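Local coordinates for protein salmonella typhimurium DB7155 bacteriophage DET7 tailspike (Bacteriophage, PDB 2V5I) that serves as the phage's trimeric receptor-binding tailspike and probably binds and hydrolyses the O-antigen of its Salmonella host, at residues L337-S342 with M359-Y364; R366-I371 with G390-N395; D382-I387 with V411-N416. One frame throughout, in Å; residues are numbered along the deposited sequence.

How the contacts relate
Contacts 1 and 3 share a run of parallel strands: 357-364 and 386-388 are neighbours in it, bonded A361 N to I387 O and M359 O to I387 N. Contact 2 lies on a different face, next along the chain from 357-364, and touches contact 1 through a weak bond from R366 NH1 to D340 O. It is the most buried (contacts 1 and 3 partly so) and alone meets other subunits. All three rest on parallel backbone bonds, but contact 1 carries a histidine and aspartate network on its outer face, contact 2 a phenylalanine-lined interior and a subunit boundary, and contact 3 aliphatic packing beside D384 and Q385, which bond to L410 and Q405.

Contact 1. Residues L337-S342 with M359-Y364; sequences LGMDGS and MLAHTY
L337 and L360 begin a ladder of backbone bonds between strands 338-342 and 359-364 (axes 4.4 Å and 4° apart). L360 N meets L337 O at 2.9 Å, and M339 N to L360 O, H362 N to M339 O and Y364 N to G341 O follow. G341 N to H362 O is weak, at 3.3 Å with an N-H...O angle of 140°, where H362 centres an inverse gamma turn.

Apolar packing fills the face of L337, M339, M359, A361 and T363. L337 CD2 lies 3.9 Å from M359 SD, the side chains side by side and pointing the same way. M339 CG, held between backbone N and carbonyl carbon (chi1 50°), sits 4.0 Å from both A361 CB and T363 CG2. F368 packs over this face.

The other face is mixed: L360 packs on I387, while D340, H362 and Y364 bring polar groups. D340 CB rests 4.0 Å from H362 CB, but the carboxylate leads away to H316 ND1 and the backbone N of S294 and D295. H362 stacks on H316, and its NE2 shares a 3.0 Å hydrogen bond with Y364 OH.

Parallel, in-register strands from successive turns, apolar on one face, are characteristic of the right-handed parallel beta-helix of P22-like tailspikes.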
ATOM      1  N   LEU A 337     -11.192 -12.709  -3.254  1.00  9.72           N
ATOM      2  CA  LEU A 337      -9.877 -13.369  -3.299  1.00  9.05           C
ATOM      3  C   LEU A 337     -10.045 -14.839  -2.853  1.00  9.96           C
ATOM      4  O   LEU A 337     -10.434 -15.113  -1.721  1.00 11.75           O
ATOM      5  CB  LEU A 337      -8.863 -12.676  -2.386  1.00 11.71           C
ATOM      6  CG  LEU A 337      -7.509 -13.350  -2.267  1.00 14.67           C
ATOM      7  CD1 LEU A 337      -6.737 -13.421  -3.537  1.00 13.17           C
ATOM      8  CD2 LEU A 337      -6.666 -12.624  -1.218  1.00 14.22           C
ATOM      9  N   GLY A 338      -9.706 -15.743  -3.761  1.00  9.34           N
ATOM     10  CA  GLY A 338      -9.772 -17.173  -3.527  1.00  9.26           C
ATOM     11  C   GLY A 338      -8.386 -17.748  -3.586  1.00  9.99           C
ATOM     12  O   GLY A 338      -7.614 -17.440  -4.474  1.00 11.91           O
ATOM     13  N   MET A 339      -8.001 -18.520  -2.575  1.00 10.91           N
ATOM     14  CA  MET A 339      -6.724 -19.202  -2.657  1.00 11.72           C
ATOM     15  C   MET A 339      -6.720 -20.482  -1.849  1.00 11.06           C
ATOM     16  O   MET A 339      -7.658 -20.764  -1.100  1.00 11.67           O
ATOM     17  CB  MET A 339      -5.596 -18.306  -2.210  1.00 15.83           C
ATOM     18  CG  MET A 339      -5.824 -17.658  -0.952  1.00 15.99           C
ATOM     19  SD  MET A 339      -4.309 -16.778  -0.360  1.00 20.10           S
ATOM     20  CE  MET A 339      -4.068 -15.571  -1.580  1.00 24.18           C
ATOM     21  N   ASP A 340      -5.712 -21.291  -2.112  1.00 10.29           N
ATOM     22  CA  ASP A 340      -5.423 -22.494  -1.296  1.00 10.34           C
ATOM     23  C   ASP A 340      -3.912 -22.675  -1.172  1.00  8.72           C
ATOM     24  O   ASP A 340      -3.133 -21.857  -1.733  1.00  9.97           O
ATOM     25  CB  ASP A 340      -6.139 -23.755  -1.811  1.00 10.22           C
ATOM     26  CG  ASP A 340      -5.461 -24.452  -3.021  1.00 12.76           C
ATOM     27  OD1 ASP A 340      -4.396 -24.008  -3.466  1.00 13.76           O
ATOM     28  OD2 ASP A 340      -6.085 -25.462  -3.541  1.00 13.86           O
ATOM     29  N   GLY A 341      -3.471 -23.659  -0.399  1.00  9.82           N
ATOM     30  CA  GLY A 341      -2.088 -24.011  -0.320  1.00  9.65           C
ATOM     31  C   GLY A 341      -1.497 -23.844   1.049  1.00 10.42           C
ATOM     32  O   GLY A 341      -2.171 -23.393   1.965  1.00 10.89           O
ATOM     33  N   SER A 342      -0.261 -24.275   1.192  1.00 10.04           N
ATOM     34  CA  SER A 342       0.503 -24.155   2.439  1.00 10.15           C
ATOM     35  C   SER A 342       1.678 -23.203   2.297  1.00 11.35           C
ATOM     36  O   SER A 342       2.247 -23.025   1.207  1.00 12.81           O
ATOM     37  CB  SER A 342       0.957 -25.521   2.931  1.00 12.85           C
ATOM     38  OG  SER A 342       1.983 -26.119   2.127  1.00 14.46           O
ATOM     39  N   MET A 359     -13.110 -13.034   1.016  1.00  9.92           N
ATOM     40  CA  MET A 359     -11.956 -13.908   0.898  1.00  8.92           C
ATOM     41  C   MET A 359     -12.345 -15.326   1.301  1.00  8.75           C
ATOM     42  O   MET A 359     -13.014 -15.518   2.296  1.00 11.00           O
ATOM     43  CB  MET A 359     -10.759 -13.438   1.762  1.00 10.58           C
ATOM     44  CG  MET A 359      -9.493 -14.272   1.546  1.00 14.01           C
ATOM     45  SD  MET A 359      -8.017 -13.564   2.322  1.00 20.94           S
ATOM     46  CE  MET A 359      -8.275 -14.157   4.008  1.00 25.50           C
ATOM     47  N   LEU A 360     -11.820 -16.317   0.569  1.00 10.05           N
ATOM     48  CA  LEU A 360     -11.986 -17.712   0.933  1.00 11.14           C
ATOM     49  C   LEU A 360     -10.625 -18.328   0.737  1.00  9.52           C
ATOM     50  O   LEU A 360     -10.179 -18.602  -0.389  1.00 11.68           O
ATOM     51  CB  LEU A 360     -13.053 -18.416   0.073  1.00 11.51           C
ATOM     52  CG  LEU A 360     -13.630 -19.692   0.687  1.00 17.08           C
ATOM     53  CD1 LEU A 360     -14.701 -20.244  -0.226  1.00 21.46           C
ATOM     54  CD2 LEU A 360     -12.597 -20.742   0.946  1.00 19.08           C
ATOM     55  N   ALA A 361      -9.898 -18.482   1.847  1.00 10.06           N
ATOM     56  CA  ALA A 361      -8.564 -18.995   1.833  1.00 10.78           C
ATOM     57  C   ALA A 361      -8.571 -20.375   2.448  1.00 12.65           C
ATOM     58  O   ALA A 361      -8.628 -20.540   3.664  1.00 12.37           O
ATOM     59  CB  ALA A 361      -7.629 -18.055   2.624  1.00 12.91           C
ATOM     60  N   HIS A 362      -8.419 -21.377   1.598  1.00 10.94           N
ATOM     61  CA  HIS A 362      -8.301 -22.750   2.043  1.00 11.28           C
ATOM     62  C   HIS A 362      -6.824 -23.063   2.188  1.00 10.97           C
ATOM     63  O   HIS A 362      -6.219 -23.847   1.422  1.00 10.37           O
ATOM     64  CB  HIS A 362      -8.992 -23.686   1.043  1.00 12.50           C
ATOM     65  CG  HIS A 362      -9.227 -25.049   1.592  1.00 14.19           C
ATOM     66  ND1 HIS A 362     -10.296 -25.820   1.200  1.00 20.65           N
ATOM     67  CD2 HIS A 362      -8.536 -25.783   2.494  1.00 15.82           C
ATOM     68  CE1 HIS A 362     -10.253 -26.968   1.848  1.00 17.97           C
ATOM     69  NE2 HIS A 362      -9.208 -26.971   2.646  1.00 17.05           N
ATOM     70  N   THR A 363      -6.225 -22.416   3.200  1.00 10.90           N
ATOM     71  CA  THR A 363      -4.798 -22.308   3.340  1.00 10.09           C
ATOM     72  C   THR A 363      -4.359 -22.749   4.717  1.00 11.43           C
ATOM     73  O   THR A 363      -5.156 -22.743   5.676  1.00 11.75           O
ATOM     74  CB  THR A 363      -4.304 -20.873   3.124  1.00  8.70           C
ATOM     75  OG1 THR A 363      -5.015 -20.000   4.030  1.00 11.05           O
ATOM     76  CG2 THR A 363      -4.602 -20.446   1.692  1.00 11.03           C
ATOM     77  N   TYR A 364      -3.100 -23.155   4.760  1.00 10.08           N
ATOM     78  CA  TYR A 364      -2.420 -23.707   5.932  1.00 11.39           C
ATOM     79  C   TYR A 364      -1.069 -23.083   6.093  1.00  9.44           C
ATOM     80  O   TYR A 364      -0.311 -23.012   5.138  1.00 11.73           O
ATOM     81  CB  TYR A 364      -2.240 -25.231   5.751  1.00 11.55           C
ATOM     82  CG  TYR A 364      -3.539 -25.925   5.480  1.00 14.03           C
ATOM     83  CD1 TYR A 364      -4.084 -25.931   4.200  1.00 14.38           C
ATOM     84  CD2 TYR A 364      -4.241 -26.536   6.493  1.00 15.09           C
ATOM     85  CE1 TYR A 364      -5.286 -26.507   3.942  1.00 18.99           C
ATOM     86  CE2 TYR A 364      -5.476 -27.115   6.231  1.00 15.83           C
ATOM     87  CZ  TYR A 364      -5.969 -27.125   4.952  1.00 17.66           C
ATOM     88  OH  TYR A 364      -7.178 -27.723   4.684  1.00 22.69           O
TER

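Contact 2. Residues R366-I371 with G390-N395; sequences RVFSNI and GDCIVN
F368 and I393 hold the tightly packed middle of this contact. F368 N donates to I393 O at 2.9 Å, and F368 O accepts N395 N at 2.8 Å, so both the N-H and the C=O of F368 are bonded to the 390-395 segment, as in a parallel pairing. Its CG stands beside the backbone N, anti to the carbonyl carbon (chi1 -62°). The ring meets the opposite segment at its edge: CD1 comes 3.6 Å from I393 O and CE1 4.0 Å from C392 CB, both partners close to the ring plane. V394 CG2 lies 4.2 Å from F368 CB on the same face, and V346 and I419 of neighbouring strands pack there too, F368 against V346 and V394 against I419.

Strands 367-369 and 393-395 pair in parallel, 13° apart, as consecutive turns of the beta-helix. At the corner after the pairing N370 takes a left-handed backbone conformation and its N still reaches N395 O. N370 ND2 bonds to N348 OD1, and its OD1 accepts from R398 NH2.

The face of V367, S369, I393 and N395 is more loosely joined. V367 CG1 and I393 CG2 are 4.3 Å apart, and N395 ND2 gives S369 OG a weak bond that is straight (168°) but long at 3.4 Å; the same ND2 also makes a weak bond to A400 O of the second subunit. V367 and I393 pack on I402 of the second subunit, while N370 meets N370 of the third subunit.

At the opposite end the pairing runs out into loop. I393 N still binds R366 O, but R366 N finds a sulphur acceptor, C392 SG, at 3.6 Å. D391 is exposed to solvent, whereas the R366 guanidinium leads back into the chain, with NE bonded to G343 O.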
ATOM      1  N   ARG A 366      -0.055 -20.054   6.449  1.00 10.43           N
ATOM      2  CA  ARG A 366       0.127 -18.841   5.638  1.00  8.11           C
ATOM      3  C   ARG A 366      -0.085 -17.611   6.491  1.00  9.74           C
ATOM      4  O   ARG A 366      -0.858 -17.627   7.425  1.00 11.34           O
ATOM      5  CB  ARG A 366      -0.901 -18.833   4.499  1.00  9.33           C
ATOM      6  CG  ARG A 366      -0.739 -17.710   3.453  1.00  8.27           C
ATOM      7  CD  ARG A 366      -1.384 -18.058   2.097  1.00  8.25           C
ATOM      8  NE  ARG A 366      -0.671 -19.196   1.439  1.00  7.94           N
ATOM      9  CZ  ARG A 366      -0.998 -19.798   0.329  1.00 11.27           C
ATOM     10  NH1 ARG A 366      -2.005 -19.377  -0.369  1.00 10.25           N
ATOM     11  NH2 ARG A 366      -0.236 -20.810  -0.079  1.00 10.99           N
ATOM     12  N   VAL A 367       0.628 -16.543   6.142  1.00  8.62           N
ATOM     13  CA  VAL A 367       0.540 -15.242   6.843  1.00 10.14           C
ATOM     14  C   VAL A 367      -0.148 -14.230   5.941  1.00 10.55           C
ATOM     15  O   VAL A 367       0.260 -14.040   4.828  1.00 11.22           O
ATOM     16  CB  VAL A 367       1.930 -14.699   7.251  1.00 13.41           C
ATOM     17  CG1 VAL A 367       1.761 -13.377   8.050  1.00 13.36           C
ATOM     18  CG2 VAL A 367       2.677 -15.711   8.096  1.00 15.49           C
ATOM     19  N   PHE A 368      -1.109 -13.492   6.517  1.00  8.59           N
ATOM     20  CA  PHE A 368      -1.855 -12.434   5.854  1.00 10.42           C
ATOM     21  C   PHE A 368      -1.602 -11.142   6.633  1.00  9.73           C
ATOM     22  O   PHE A 368      -1.811 -11.148   7.859  1.00 12.16           O
ATOM     23  CB  PHE A 368      -3.348 -12.739   5.916  1.00 10.15           C
ATOM     24  CG  PHE A 368      -3.728 -14.004   5.214  1.00 11.08           C
ATOM     25  CD1 PHE A 368      -3.712 -15.214   5.882  1.00 10.34           C
ATOM     26  CD2 PHE A 368      -4.196 -13.949   3.906  1.00 11.87           C
ATOM     27  CE1 PHE A 368      -4.063 -16.402   5.213  1.00 11.29           C
ATOM     28  CE2 PHE A 368      -4.511 -15.124   3.236  1.00 12.65           C
ATOM     29  CZ  PHE A 368      -4.498 -16.329   3.895  1.00 12.51           C
ATOM     30  N   SER A 369      -1.042 -10.084   6.012  1.00  9.04           N
ATOM     31  CA  SER A 369      -0.755  -8.855   6.737  1.00 12.09           C
ATOM     32  C   SER A 369      -1.362  -7.671   5.983  1.00 10.97           C
ATOM     33  O   SER A 369      -1.287  -7.612   4.749  1.00 11.13           O
ATOM     34  CB  SER A 369       0.743  -8.655   6.940  1.00 13.60           C
ATOM     35  OG  SER A 369       1.348  -9.825   7.512  1.00 16.37           O
ATOM     36  N   ASN A 370      -1.948  -6.739   6.726  1.00 10.99           N
ATOM     37  CA  ASN A 370      -2.416  -5.464   6.184  1.00 11.45           C
ATOM     38  C   ASN A 370      -3.509  -5.677   5.142  1.00 11.25           C
ATOM     39  O   ASN A 370      -3.363  -5.390   3.957  1.00 13.61           O
ATOM     40  CB  ASN A 370      -1.274  -4.641   5.597  1.00 12.27           C
ATOM     41  CG  ASN A 370      -1.620  -3.189   5.488  1.00 19.92           C
ATOM     42  OD1 ASN A 370      -2.438  -2.681   6.265  1.00 23.22           O
ATOM     43  ND2 ASN A 370      -1.042  -2.513   4.501  1.00 22.76           N
ATOM     44  N   ILE A 371      -4.594  -6.276   5.627  1.00  9.47           N
ATOM     45  CA  ILE A 371      -5.751  -6.760   4.817  1.00 10.68           C
ATOM     46  C   ILE A 371      -6.965  -5.869   5.088  1.00 10.51           C
ATOM     47  O   ILE A 371      -7.250  -5.509   6.220  1.00 12.84           O
ATOM     48  CB  ILE A 371      -6.122  -8.236   5.187  1.00 12.75           C
ATOM     49  CG1 ILE A 371      -4.905  -9.178   5.102  1.00 18.11           C
ATOM     50  CG2 ILE A 371      -7.206  -8.764   4.268  1.00 17.52           C
ATOM     51  CD1 ILE A 371      -4.261  -9.299   3.748  1.00 15.90           C
ATOM     52  N   GLY A 390      -7.337 -23.252   7.443  1.00 13.37           N
ATOM     53  CA  GLY A 390      -6.253 -23.825   8.216  1.00 13.01           C
ATOM     54  C   GLY A 390      -5.547 -22.926   9.203  1.00 13.75           C
ATOM     55  O   GLY A 390      -6.100 -21.898   9.639  1.00 16.11           O
ATOM     56  N   ASP A 391      -4.362 -23.360   9.645  1.00 14.91           N
ATOM     57  CA  ASP A 391      -3.616 -22.730  10.752  1.00 16.24           C
ATOM     58  C   ASP A 391      -2.798 -21.535  10.266  1.00 15.20           C
ATOM     59  O   ASP A 391      -1.630 -21.692   9.922  1.00 17.77           O
ATOM     60  CB  ASP A 391      -2.684 -23.738  11.420  1.00 18.72           C
ATOM     61  CG  ASP A 391      -1.685 -24.398  10.432  1.00 25.11           C
ATOM     62  OD1 ASP A 391      -2.056 -24.775   9.280  1.00 25.35           O
ATOM     63  OD2 ASP A 391      -0.498 -24.540  10.823  1.00 36.69           O
ATOM     64  N   CYS A 392      -3.436 -20.371  10.217  1.00 12.73           N
ATOM     65  CA  CYS A 392      -2.815 -19.179   9.606  1.00 11.91           C
ATOM     66  C   CYS A 392      -2.678 -18.051  10.651  1.00 10.49           C
ATOM     67  O   CYS A 392      -3.133 -18.188  11.785  1.00 12.51           O
ATOM     68  CB  CYS A 392      -3.666 -18.760   8.408  1.00 11.82           C
ATOM     69  SG  CYS A 392      -3.562 -20.072   7.053  1.00 14.87           S
ATOM     70  N   ILE A 393      -2.009 -16.967  10.251  1.00 11.15           N
ATOM     71  CA  ILE A 393      -1.802 -15.760  11.082  1.00 13.82           C
ATOM     72  C   ILE A 393      -2.344 -14.600  10.277  1.00 12.03           C
ATOM     73  O   ILE A 393      -2.066 -14.518   9.064  1.00 12.10           O
ATOM     74  CB  ILE A 393      -0.277 -15.515  11.326  1.00 13.34           C
ATOM     75  CG1 ILE A 393       0.346 -16.630  12.170  1.00 19.01           C
ATOM     76  CG2 ILE A 393       0.017 -14.137  11.936  1.00 19.26           C
ATOM     77  CD1 ILE A 393      -0.222 -16.784  13.500  1.00 23.38           C
ATOM     78  N   VAL A 394      -3.165 -13.739  10.905  1.00 10.46           N
ATOM     79  CA  VAL A 394      -3.585 -12.491  10.276  1.00 10.95           C
ATOM     80  C   VAL A 394      -3.062 -11.337  11.144  1.00 10.61           C
ATOM     81  O   VAL A 394      -3.326 -11.297  12.333  1.00 11.97           O
ATOM     82  CB  VAL A 394      -5.120 -12.418  10.134  1.00 13.36           C
ATOM     83  CG1 VAL A 394      -5.498 -11.148   9.447  1.00 12.11           C
ATOM     84  CG2 VAL A 394      -5.569 -13.606   9.399  1.00 13.09           C
ATOM     85  N   ASN A 395      -2.280 -10.407  10.554  1.00 10.69           N
ATOM     86  CA  ASN A 395      -1.693  -9.276  11.263  1.00 12.26           C
ATOM     87  C   ASN A 395      -2.268  -8.012  10.643  1.00  9.63           C
ATOM     88  O   ASN A 395      -1.737  -7.542   9.624  1.00 11.61           O
ATOM     89  CB  ASN A 395      -0.178  -9.172  10.961  1.00 14.29           C
ATOM     90  CG  ASN A 395       0.641 -10.278  11.541  1.00 18.08           C
ATOM     91  OD1 ASN A 395       0.496 -10.600  12.710  1.00 16.18           O
ATOM     92  ND2 ASN A 395       1.569 -10.860  10.708  1.00 18.48           N
TER

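Contact 3. Residues D382-I387 with V411-N416; sequences DSDQII and VISAPN
S413 N and I386 O form the straighter of two backbone bonds here, 2.9 Å long and 172° at the hydrogen, with the donor nearly in line with the carbonyl. I386 N to V411 O is equally short but bent, 131° at the hydrogen. Both polar backbone atoms of I386 are thereby used, giving a short parallel pairing in which I386 faces I412 and I387 faces S413.

Next come polar side chains that approach without bonding across the contact. D384 OD2 lies 3.4 Å from S413 CB, while D384 OD1 takes its hydrogen bond from L410 N. The Q385 side chain crosses V411 obliquely: its NE2 is 3.9 Å from V411 CG2 and its CD 4.0 Å from V411 CA, so the amide rides against the valine. That amide is in turn fixed by a bond from NE2 to Q405 OE1. Q385 CB also presses to within 3.3 Å of V411 O.

Packing beyond this is aliphatic. I386 and I412 lie side by side, pointing the same way. I386 CG1 stands anti to the carbonyl carbon (chi1 -61°), and an extended chi2 carries CD1 on to 3.9 Å from I412 CG1; I419 and L422 pack against I412 from another strand, and A399 against I386.

The two backbone bonds are thus supplemented on the I386 and I412 side by aliphatic stacking, consistent with the interior of a beta-helix, while D384 OD1 and Q385 NE2 bond to L410 and Q405.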
ATOM      1  N   ASP A 382     -25.671 -17.318   1.812  1.00 20.45           N
ATOM      2  CA  ASP A 382     -25.368 -18.083   3.002  1.00 22.61           C
ATOM      3  C   ASP A 382     -23.861 -18.386   3.070  1.00 22.21           C
ATOM      4  O   ASP A 382     -23.402 -19.514   2.811  1.00 23.84           O
ATOM      5  CB  ASP A 382     -26.216 -19.360   3.022  1.00 25.52           C
ATOM      6  CG  ASP A 382     -26.181 -20.049   4.367  1.00 33.25           C
ATOM      7  OD1 ASP A 382     -25.870 -19.380   5.384  1.00 38.43           O
ATOM      8  OD2 ASP A 382     -26.467 -21.262   4.396  1.00 40.97           O
ATOM      9  N   SER A 383     -23.081 -17.354   3.405  1.00 21.52           N
ATOM     10  CA  SER A 383     -21.621 -17.434   3.382  1.00 20.85           C
ATOM     11  C   SER A 383     -21.058 -16.479   4.432  1.00 17.56           C
ATOM     12  O   SER A 383     -21.686 -15.490   4.785  1.00 17.59           O
ATOM     13  CB  SER A 383     -21.067 -17.012   2.013  1.00 23.61           C
ATOM     14  OG  SER A 383     -19.647 -17.075   1.986  1.00 26.33           O
ATOM     15  N   ASP A 384     -19.892 -16.810   4.946  1.00 17.26           N
ATOM     16  CA  ASP A 384     -19.171 -15.886   5.764  1.00 16.15           C
ATOM     17  C   ASP A 384     -18.420 -14.901   4.876  1.00 15.79           C
ATOM     18  O   ASP A 384     -18.104 -15.234   3.743  1.00 18.84           O
ATOM     19  CB  ASP A 384     -18.199 -16.637   6.646  1.00 16.42           C
ATOM     20  CG  ASP A 384     -18.898 -17.752   7.449  1.00 19.72           C
ATOM     21  OD1 ASP A 384     -19.990 -17.504   7.989  1.00 20.97           O
ATOM     22  OD2 ASP A 384     -18.372 -18.880   7.487  1.00 27.16           O
ATOM     23  N   GLN A 385     -18.073 -13.737   5.405  1.00 11.81           N
ATOM     24  CA  GLN A 385     -17.378 -12.712   4.607  1.00 11.38           C
ATOM     25  C   GLN A 385     -15.918 -13.040   4.393  1.00 11.82           C
ATOM     26  O   GLN A 385     -15.365 -12.766   3.303  1.00 12.12           O
ATOM     27  CB  GLN A 385     -17.554 -11.350   5.233  1.00  9.64           C
ATOM     28  CG  GLN A 385     -19.020 -10.844   5.195  1.00 13.37           C
ATOM     29  CD  GLN A 385     -19.317  -9.725   6.164  1.00 14.24           C
ATOM     30  OE1 GLN A 385     -18.541  -8.789   6.334  1.00 15.24           O
ATOM     31  NE2 GLN A 385     -20.472  -9.806   6.792  1.00 16.01           N
ATOM     32  N   ILE A 386     -15.242 -13.487   5.462  1.00 10.47           N
ATOM     33  CA  ILE A 386     -13.827 -13.745   5.448  1.00 12.30           C
ATOM     34  C   ILE A 386     -13.672 -15.175   6.000  1.00 12.59           C
ATOM     35  O   ILE A 386     -14.022 -15.423   7.149  1.00 12.41           O
ATOM     36  CB  ILE A 386     -13.094 -12.723   6.358  1.00 12.35           C
ATOM     37  CG1 ILE A 386     -13.300 -11.274   5.869  1.00 14.90           C
ATOM     38  CG2 ILE A 386     -11.641 -13.067   6.497  1.00 13.22           C
ATOM     39  CD1 ILE A 386     -13.067 -10.222   6.992  1.00 17.19           C
ATOM     40  N   ILE A 387     -13.130 -16.094   5.210  1.00 11.71           N
ATOM     41  CA  ILE A 387     -13.004 -17.509   5.574  1.00 13.14           C
ATOM     42  C   ILE A 387     -11.547 -17.918   5.415  1.00 12.49           C
ATOM     43  O   ILE A 387     -10.942 -17.657   4.374  1.00 11.56           O
ATOM     44  CB  ILE A 387     -13.840 -18.353   4.621  1.00 15.16           C
ATOM     45  CG1 ILE A 387     -15.321 -18.002   4.781  1.00 17.76           C
ATOM     46  CG2 ILE A 387     -13.547 -19.859   4.838  1.00 17.42           C
ATOM     47  CD1 ILE A 387     -16.130 -18.112   3.463  1.00 23.24           C
ATOM     48  N   VAL A 411     -18.825 -12.570   9.996  1.00 11.00           N
ATOM     49  CA  VAL A 411     -17.885 -11.645   9.367  1.00 11.13           C
ATOM     50  C   VAL A 411     -16.581 -12.415   9.132  1.00 11.75           C
ATOM     51  O   VAL A 411     -16.043 -12.389   8.032  1.00 12.36           O
ATOM     52  CB  VAL A 411     -17.656 -10.400  10.199  1.00 12.23           C
ATOM     53  CG1 VAL A 411     -16.557  -9.502   9.591  1.00 14.37           C
ATOM     54  CG2 VAL A 411     -18.926  -9.625  10.317  1.00 12.67           C
ATOM     55  N   ILE A 412     -16.059 -13.062  10.191  1.00 10.93           N
ATOM     56  CA  ILE A 412     -14.841 -13.845  10.111  1.00 10.68           C
ATOM     57  C   ILE A 412     -15.101 -15.263  10.606  1.00 13.02           C
ATOM     58  O   ILE A 412     -15.638 -15.440  11.687  1.00 12.89           O
ATOM     59  CB  ILE A 412     -13.722 -13.252  11.018  1.00 12.07           C
ATOM     60  CG1 ILE A 412     -13.280 -11.918  10.453  1.00 15.29           C
ATOM     61  CG2 ILE A 412     -12.489 -14.215  11.093  1.00 17.83           C
ATOM     62  CD1 ILE A 412     -12.445 -11.081  11.411  1.00 21.51           C
ATOM     63  N   SER A 413     -14.663 -16.235   9.812  1.00 12.61           N
ATOM     64  CA  SER A 413     -14.609 -17.642  10.204  1.00 11.82           C
ATOM     65  C   SER A 413     -13.209 -18.168   9.907  1.00 12.74           C
ATOM     66  O   SER A 413     -12.853 -18.522   8.764  1.00 13.78           O
ATOM     67  CB  SER A 413     -15.644 -18.399   9.401  1.00 15.08           C
ATOM     68  OG  SER A 413     -15.568 -19.803   9.630  1.00 20.51           O
ATOM     69  N   ALA A 414     -12.402 -18.179  10.965  1.00 12.51           N
ATOM     70  CA  ALA A 414     -10.997 -18.578  10.917  1.00 11.56           C
ATOM     71  C   ALA A 414     -10.633 -19.358  12.166  1.00 11.46           C
ATOM     72  O   ALA A 414      -9.802 -18.959  12.973  1.00 11.93           O
ATOM     73  CB  ALA A 414     -10.099 -17.346  10.750  1.00 11.24           C
ATOM     74  N   PRO A 415     -11.294 -20.509  12.339  1.00 12.61           N
ATOM     75  CA  PRO A 415     -11.234 -21.230  13.604  1.00 13.12           C
ATOM     76  C   PRO A 415      -9.894 -21.795  14.022  1.00 11.90           C
ATOM     77  O   PRO A 415      -9.726 -22.113  15.208  1.00 12.75           O
ATOM     78  CB  PRO A 415     -12.261 -22.347  13.410  1.00 12.79           C
ATOM     79  CG  PRO A 415     -12.454 -22.495  11.944  1.00 16.92           C
ATOM     80  CD  PRO A 415     -12.136 -21.174  11.319  1.00 13.57           C
ATOM     81  N   ASN A 416      -8.941 -21.925  13.096  1.00 12.97           N
ATOM     82  CA  ASN A 416      -7.627 -22.425  13.419  1.00 13.56           C
ATOM     83  C   ASN A 416      -6.533 -21.336  13.321  1.00 13.45           C
ATOM     84  O   ASN A 416      -5.330 -21.667  13.402  1.00 15.46           O
ATOM     85  CB  ASN A 416      -7.311 -23.559  12.471  1.00 15.01           C
ATOM     86  CG  ASN A 416      -8.275 -24.731  12.616  1.00 20.17           C
ATOM     87  OD1 ASN A 416      -8.486 -25.232  13.725  1.00 19.48           O
ATOM     88  ND2 ASN A 416      -8.842 -25.194  11.485  1.00 19.18           N
TER